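Local coordinates for protein trichosurin (Trichosurus vulpecula, PDB 2RA6) that probably binds and carries small hydrophobic molecules in the milk whey of the brushtail possum, and here holds 4-ethylphenol inside its beta-barrel, at residues H29-A34 against I157-E162. The protein carries 1 engineered substitution. Residues are numbered along the deposited sequence; the frame is centred on the assembly and turned at random.
With ZN (zinc ion), chain K.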
ATOM      1  N   HIS B  29     -18.617   9.995   8.520  1.00 11.40           N
ATOM      2  CA  HIS B  29     -18.681   9.186   9.736  1.00 10.79           C
ATOM      3  C   HIS B  29     -17.844   7.931   9.521  1.00 10.21           C
ATOM      4  O   HIS B  29     -17.861   7.345   8.436  1.00 12.14           O
ATOM      5  CB  HIS B  29     -20.109   8.709  10.015  1.00 12.28           C
ATOM      6  CG  HIS B  29     -21.044   9.785  10.454  1.00 12.23           C
ATOM      7  ND1 HIS B  29     -21.338  10.017  11.779  1.00 16.12           N
ATOM      8  CD2 HIS B  29     -21.754  10.692   9.743  1.00 14.39           C
ATOM      9  CE1 HIS B  29     -22.189  11.024  11.867  1.00 14.10           C
ATOM     10  NE2 HIS B  29     -22.453  11.451  10.645  1.00 10.98           N
ATOM     11  N   THR B  30     -17.124   7.499  10.551  1.00 10.95           N
ATOM     12  CA  THR B  30     -16.362   6.264  10.423  1.00 11.15           C
ATOM     13  C   THR B  30     -17.366   5.146  10.698  1.00 10.75           C
ATOM     14  O   THR B  30     -18.031   5.141  11.733  1.00 12.73           O
ATOM     15  CB  THR B  30     -15.214   6.207  11.437  1.00 12.26           C
ATOM     16  OG1 THR B  30     -14.241   7.206  11.108  1.00 12.37           O
ATOM     17  CG2 THR B  30     -14.550   4.831  11.419  1.00 12.94           C
ATOM     18  N   VAL B  31     -17.473   4.202   9.768  1.00 11.03           N
ATOM     19  CA  VAL B  31     -18.423   3.104   9.896  1.00 12.24           C
ATOM     20  C   VAL B  31     -17.733   1.769  10.174  1.00 11.17           C
ATOM     21  O   VAL B  31     -18.198   0.990  11.003  1.00 12.21           O
ATOM     22  CB  VAL B  31     -19.278   3.006   8.621  1.00 11.63           C
ATOM     23  CG1 VAL B  31     -20.287   1.873   8.747  1.00 13.13           C
ATOM     24  CG2 VAL B  31     -20.004   4.338   8.398  1.00 13.87           C
ATOM     25  N   VAL B  32     -16.622   1.517   9.488  1.00 11.63           N
ATOM     26  CA  VAL B  32     -15.871   0.282   9.695  1.00 11.37           C
ATOM     27  C   VAL B  32     -14.374   0.563   9.686  1.00 11.35           C
ATOM     28  O   VAL B  32     -13.889   1.381   8.912  1.00 12.11           O
ATOM     29  CB  VAL B  32     -16.176  -0.774   8.601  1.00 12.84           C
ATOM     30  CG1 VAL B  32     -15.540  -2.122   8.986  1.00 13.50           C
ATOM     31  CG2 VAL B  32     -17.683  -0.946   8.439  1.00 13.84           C
ATOM     32  N   LEU B  33     -13.656  -0.103  10.585  1.00 11.35           N
ATOM     33  CA  LEU B  33     -12.209   0.010  10.684  1.00 11.74           C
ATOM     34  C   LEU B  33     -11.698  -1.421  10.562  1.00 11.90           C
ATOM     35  O   LEU B  33     -12.349  -2.361  11.026  1.00 14.13           O
ATOM     36  CB  LEU B  33     -11.800   0.576  12.047  1.00 13.15           C
ATOM     37  CG  LEU B  33     -12.125   2.039  12.360  1.00 14.56           C
ATOM     38  CD1 LEU B  33     -11.772   2.347  13.812  1.00 17.11           C
ATOM     39  CD2 LEU B  33     -11.358   2.950  11.418  1.00 15.96           C
ATOM     40  N   ALA B  34     -10.549  -1.590   9.928  1.00 11.61           N
ATOM     41  CA  ALA B  34      -9.965  -2.917   9.778  1.00 11.10           C
ATOM     42  C   ALA B  34      -8.468  -2.726   9.743  1.00 12.85           C
ATOM     43  O   ALA B  34      -7.972  -1.722   9.235  1.00 13.53           O
ATOM     44  CB  ALA B  34     -10.454  -3.577   8.495  1.00 14.05           C
ATOM     45  N   ILE B 157     -11.732  -6.900  11.933  1.00 17.06           N
ATOM     46  CA  ILE B 157     -12.639  -5.912  11.366  1.00 18.06           C
ATOM     47  C   ILE B 157     -13.536  -5.433  12.500  1.00 17.34           C
ATOM     48  O   ILE B 157     -14.101  -6.242  13.239  1.00 19.56           O
ATOM     49  CB  ILE B 157     -13.524  -6.533  10.268  1.00 18.62           C
ATOM     50  CG1 ILE B 157     -12.661  -6.988   9.095  1.00 21.23           C
ATOM     51  CG2 ILE B 157     -14.576  -5.520   9.816  1.00 19.67           C
ATOM     52  CD1 ILE B 157     -13.401  -7.848   8.084  1.00 25.15           C
ATOM     53  N   LEU B 158     -13.652  -4.121  12.650  1.00 15.47           N
ATOM     54  CA  LEU B 158     -14.497  -3.552  13.686  1.00 15.84           C
ATOM     55  C   LEU B 158     -15.554  -2.656  13.062  1.00 15.59           C
ATOM     56  O   LEU B 158     -15.238  -1.588  12.547  1.00 15.74           O
ATOM     57  CB  LEU B 158     -13.665  -2.737  14.675  1.00 16.63           C
ATOM     58  CG  LEU B 158     -12.597  -3.511  15.450  1.00 18.40           C
ATOM     59  CD1 LEU B 158     -11.849  -2.563  16.379  1.00 18.52           C
ATOM     60  CD2 LEU B 158     -13.260  -4.629  16.248  1.00 19.61           C
ATOM     61  N   ASP B 159     -16.804  -3.105  13.094  1.00 15.71           N
ATOM     62  CA  ASP B 159     -17.910  -2.320  12.560  1.00 16.87           C
ATOM     63  C   ASP B 159     -18.323  -1.452  13.742  1.00 18.34           C
ATOM     64  O   ASP B 159     -18.926  -1.949  14.691  1.00 19.52           O
ATOM     65  CB  ASP B 159     -19.066  -3.243  12.173  1.00 17.32           C
ATOM     66  CG  ASP B 159     -20.245  -2.492  11.583  1.00 19.00           C
ATOM     67  OD1 ASP B 159     -20.415  -1.300  11.903  1.00 20.33           O
ATOM     68  OD2 ASP B 159     -21.012  -3.103  10.809  1.00 20.00           O
ATOM     69  N   ILE B 160     -17.997  -0.165  13.708  1.00 18.77           N
ATOM     70  CA  ILE B 160     -18.343   0.683  14.841  1.00 20.46           C
ATOM     71  C   ILE B 160     -19.692   1.376  14.725  1.00 21.33           C
ATOM     72  O   ILE B 160     -20.048   2.192  15.575  1.00 20.20           O
ATOM     73  CB  ILE B 160     -17.269   1.745  15.107  1.00 23.13           C
ATOM     74  CG1 ILE B 160     -17.178   2.698  13.920  1.00 22.48           C
ATOM     75  CG2 ILE B 160     -15.928   1.071  15.390  1.00 24.05           C
ATOM     76  CD1 ILE B 160     -16.390   3.954  14.220  1.00 24.93           C
ATOM     77  N   SER B 161     -20.444   1.053  13.678  1.00 22.22           N
ATOM     78  CA  SER B 161     -21.761   1.651  13.496  1.00 25.33           C
ATOM     79  C   SER B 161     -22.673   1.129  14.599  1.00 28.86           C
ATOM     80  O   SER B 161     -23.706   1.724  14.899  1.00 30.46           O
ATOM     81  CB  SER B 161     -22.347   1.259  12.138  1.00 24.74           C
ATOM     82  OG  SER B 161     -22.672  -0.122  12.114  1.00 22.71           O
ATOM     83  N   GLU B 162     -22.268   0.014  15.200  1.00 31.78           N
ATOM     84  CA  GLU B 162     -23.037  -0.629  16.257  1.00 35.09           C
ATOM     85  C   GLU B 162     -22.498  -0.371  17.659  1.00 35.38           C
ATOM     86  O   GLU B 162     -22.829  -1.099  18.593  1.00 36.34           O
ATOM     87  CB  GLU B 162     -23.090  -2.136  15.997  1.00 37.36           C
ATOM     88  CG  GLU B 162     -21.725  -2.769  15.784  1.00 39.55           C
ATOM     89  CD  GLU B 162     -21.817  -4.173  15.214  1.00 41.78           C
ATOM     90  OE1 GLU B 162     -22.428  -4.337  14.135  1.00 42.52           O
ATOM     91  OE2 GLU B 162     -21.273  -5.112  15.836  1.00 42.87           O
TER
HETATM   92 ZN    ZN K 801     -23.781  12.897  10.305  1.00 17.55          ZN
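Leu33 and Leu158 form the antiparallel hydrogen-bonded pair that joins strand 29-34 of the lipocalin barrel to the short C-terminal strand 157-159. Leu158 N reaches Leu33 O at 2.7 Å (N-H...O angle 176°), and Leu33 N returns a bond to Leu158 O. The flanking pairs, Val32 with Asp159 and Ala34 with Ile157, are non-hydrogen-bonded; on their common face Val32 CG1 lies 3.6 Å from Ile157 CG2, while Val32 touches Phe143 and Ile157 touches Phe147 of helix 137-148. Packing is tightest at Ile160: its CD1 is 3.2 Å from Thr30 O and 3.5 Å from Thr30 CG2. Ile160 CG1 sits between its backbone N and carbonyl carbon (chi1 64°), which brings it 3.4 Å from Thr30 O; Ile160 N bonds Val31 O. Looser is the partly exposed side at Asp159 and Ser161: Ser161 N bonds Val31 O only weakly, at 3.5 Å. Asp159 closes an Asx turn, OD1 accepting from Ser161 N at 2.9 Å and from Ser161 OG, and salt-bridges Lys140 through OD2. An alanine here would probably leave Lys140 without this charge partner and Ser161 freer to turn. Ser161 OG meets Asp159 OD1 on its syn side at 2.6 Å.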